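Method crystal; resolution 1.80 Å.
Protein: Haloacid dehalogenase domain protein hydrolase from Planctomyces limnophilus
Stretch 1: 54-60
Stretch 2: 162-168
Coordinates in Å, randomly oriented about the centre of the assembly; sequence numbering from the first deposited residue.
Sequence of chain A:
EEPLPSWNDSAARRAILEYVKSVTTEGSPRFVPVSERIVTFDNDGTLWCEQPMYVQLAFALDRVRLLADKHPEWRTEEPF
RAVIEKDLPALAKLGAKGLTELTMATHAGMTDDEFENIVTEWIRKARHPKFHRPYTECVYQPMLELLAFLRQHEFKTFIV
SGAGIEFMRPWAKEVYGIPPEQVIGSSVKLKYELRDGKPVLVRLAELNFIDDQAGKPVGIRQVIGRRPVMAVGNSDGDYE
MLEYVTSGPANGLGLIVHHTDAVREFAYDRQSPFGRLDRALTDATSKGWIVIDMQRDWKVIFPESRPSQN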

# COMPACT_ATOMS: atom_id res chain seq x y z
N TYR A 54 -5.47 -5.95 23.73
CA TYR A 54 -5.67 -5.54 22.35
C TYR A 54 -6.99 -6.13 21.89
O TYR A 54 -7.29 -7.29 22.19
N VAL A 55 -7.80 -5.33 21.18
CA VAL A 55 -9.12 -5.80 20.78
C VAL A 55 -9.02 -7.05 19.89
O VAL A 55 -9.85 -7.94 20.00
N GLN A 56 -8.01 -7.11 19.02
CA GLN A 56 -7.83 -8.30 18.20
C GLN A 56 -7.51 -9.53 19.04
O GLN A 56 -7.85 -10.64 18.63
N LEU A 57 -6.86 -9.36 20.18
CA LEU A 57 -6.62 -10.49 21.08
C LEU A 57 -7.94 -11.00 21.67
O LEU A 57 -8.16 -12.22 21.76
N ALA A 58 -8.83 -10.07 22.05
CA ALA A 58 -10.19 -10.44 22.48
C ALA A 58 -10.91 -11.25 21.40
O ALA A 58 -11.54 -12.27 21.68
N PHE A 59 -10.81 -10.79 20.15
CA PHE A 59 -11.38 -11.50 19.00
C PHE A 59 -10.79 -12.90 18.88
O PHE A 59 -11.52 -13.89 18.78
N ALA A 60 -9.46 -12.99 18.92
CA ALA A 60 -8.76 -14.28 18.80
C ALA A 60 -9.19 -15.25 19.91
O ALA A 60 -9.38 -16.44 19.66
N GLY A 162 0.52 -2.65 14.48
CA GLY A 162 1.00 -4.02 14.59
C GLY A 162 -0.11 -5.05 14.45
O GLY A 162 0.15 -6.22 14.20
N ALA A 163 -1.35 -4.61 14.64
CA ALA A 163 -2.50 -5.49 14.52
C ALA A 163 -2.70 -5.90 13.06
O ALA A 163 -2.11 -5.32 12.14
N GLY A 164 -3.54 -6.90 12.87
CA GLY A 164 -3.85 -7.42 11.55
C GLY A 164 -4.57 -6.39 10.69
O GLY A 164 -5.59 -5.82 11.10
N ILE A 165 -4.02 -6.17 9.51
CA ILE A 165 -4.58 -5.26 8.53
C ILE A 165 -6.05 -5.61 8.24
O ILE A 165 -6.90 -4.72 8.17
N GLU A 166 -6.35 -6.90 8.14
CA GLU A 166 -7.70 -7.36 7.81
C GLU A 166 -8.65 -7.40 9.00
O GLU A 166 -9.87 -7.54 8.82
N PHE A 167 -8.11 -7.27 10.21
CA PHE A 167 -8.96 -7.03 11.38
C PHE A 167 -9.50 -5.60 11.40
O PHE A 167 -10.61 -5.37 11.88
N MSE A 168 -8.72 -4.64 10.90
CA MSE A 168 -9.10 -3.22 10.96
C MSE A 168 -9.87 -2.75 9.75
O MSE A 168 -10.76 -1.90 9.86

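This is a small, mostly apolar contact, 255 Å² summed over both sides, in which Phe 167 packs against one helix and a single side-chain-to-backbone hydrogen bond fixes Gln 56 to the start of the other. CA-to-CB bonds of Gln 56, Phe 59, Ala 163 and Phe 167 point toward the other stretch, Val 55 sideways.

Gln 56 is extended, with chi1 and chi2 both t (-172° and 178°), which carries its amide to the turn before the second helix. There Gly 164 N donates to Gln 56 OE1 at 2.8 Å with an N-H...O angle of 159°, close to linear. Gly 164 is the N-cap residue, and an ideal CB on it would lie only 3.1 Å from Gln 56 NE2, tightly. Gln 56 OE1 also lies 3.5 Å from Ala 163 CB; Gln 56 NE2 is hydrogen-bonded elsewhere in the structure.

Phe 167 (chi1 t, chi2 73°) has the largest covered area, 106 Å². Gln 56 CB sits 3.9 Å from the centroid of the Phe 167 ring, 14° off its normal, a CH-pi contact over the face. At the ring edge, Val 55 CG1 (chi1 t) approaches Phe 167 CZ at 3.8 Å. Phe 59 (chi1 t) brings CB to 3.6 Å from Phe 167 CE1; the two rings meet obliquely, planes at 49°.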

# COMPACT_ATOMS: atom_id res chain seq x y z
CB TYR A 54 -4.52 -6.03 21.44
CG TYR A 54 -3.13 -5.59 21.89
CD1 TYR A 54 -2.87 -4.25 22.21
CD2 TYR A 54 -2.07 -6.50 21.96
CE1 TYR A 54 -1.61 -3.85 22.60
CE2 TYR A 54 -0.80 -6.09 22.35
CZ TYR A 54 -0.57 -4.76 22.68
OH TYR A 54 0.68 -4.33 23.08
CB VAL A 55 -9.93 -4.70 20.06
CG1 VAL A 55 -11.25 -5.25 19.54
CG2 VAL A 55 -10.20 -3.54 21.02
CB GLN A 56 -6.78 -8.09 17.11
CG GLN A 56 -6.71 -9.25 16.12
CD GLN A 56 -5.70 -9.03 15.02
OE1 GLN A 56 -5.29 -7.91 14.75
NE2 GLN A 56 -5.29 -10.12 14.38
CB LEU A 57 -5.60 -10.14 22.17
CG LEU A 57 -5.14 -11.30 23.07
CD1 LEU A 57 -4.63 -12.48 22.26
CD2 LEU A 57 -4.08 -10.81 24.05
CB ALA A 58 -11.00 -9.20 22.86
CB PHE A 59 -11.14 -10.67 17.72
CG PHE A 59 -11.34 -11.42 16.43
CD1 PHE A 59 -12.61 -11.61 15.91
CD2 PHE A 59 -10.25 -11.87 15.70
CE1 PHE A 59 -12.80 -12.26 14.71
CE2 PHE A 59 -10.43 -12.53 14.50
CZ PHE A 59 -11.70 -12.73 14.00
CB ALA A 60 -7.26 -14.07 18.82
CB ALA A 163 -3.76 -4.81 15.06
CB ILE A 165 -3.68 -5.22 7.27
CG1 ILE A 165 -3.97 -4.02 6.39
CG2 ILE A 165 -3.79 -6.51 6.46
CD1 ILE A 165 -3.04 -3.93 5.20
CB GLU A 166 -7.64 -8.72 7.11
CG GLU A 166 -6.86 -8.72 5.79
CD GLU A 166 -7.27 -7.60 4.83
OE1 GLU A 166 -8.46 -7.19 4.80
OE2 GLU A 166 -6.40 -7.11 4.07
CB PHE A 167 -8.20 -7.30 12.68
CG PHE A 167 -9.04 -7.16 13.89
CD1 PHE A 167 -10.00 -8.13 14.20
CD2 PHE A 167 -8.92 -6.05 14.72
CE1 PHE A 167 -10.81 -7.99 15.31
CE2 PHE A 167 -9.73 -5.91 15.84
CZ PHE A 167 -10.67 -6.89 16.13
CB MSE A 168 -7.84 -2.36 11.11
CG MSE A 168 -7.13 -2.65 12.43
SE MSE A 168 -5.48 -1.57 12.57
CE MSE A 168 -4.37 -2.51 11.26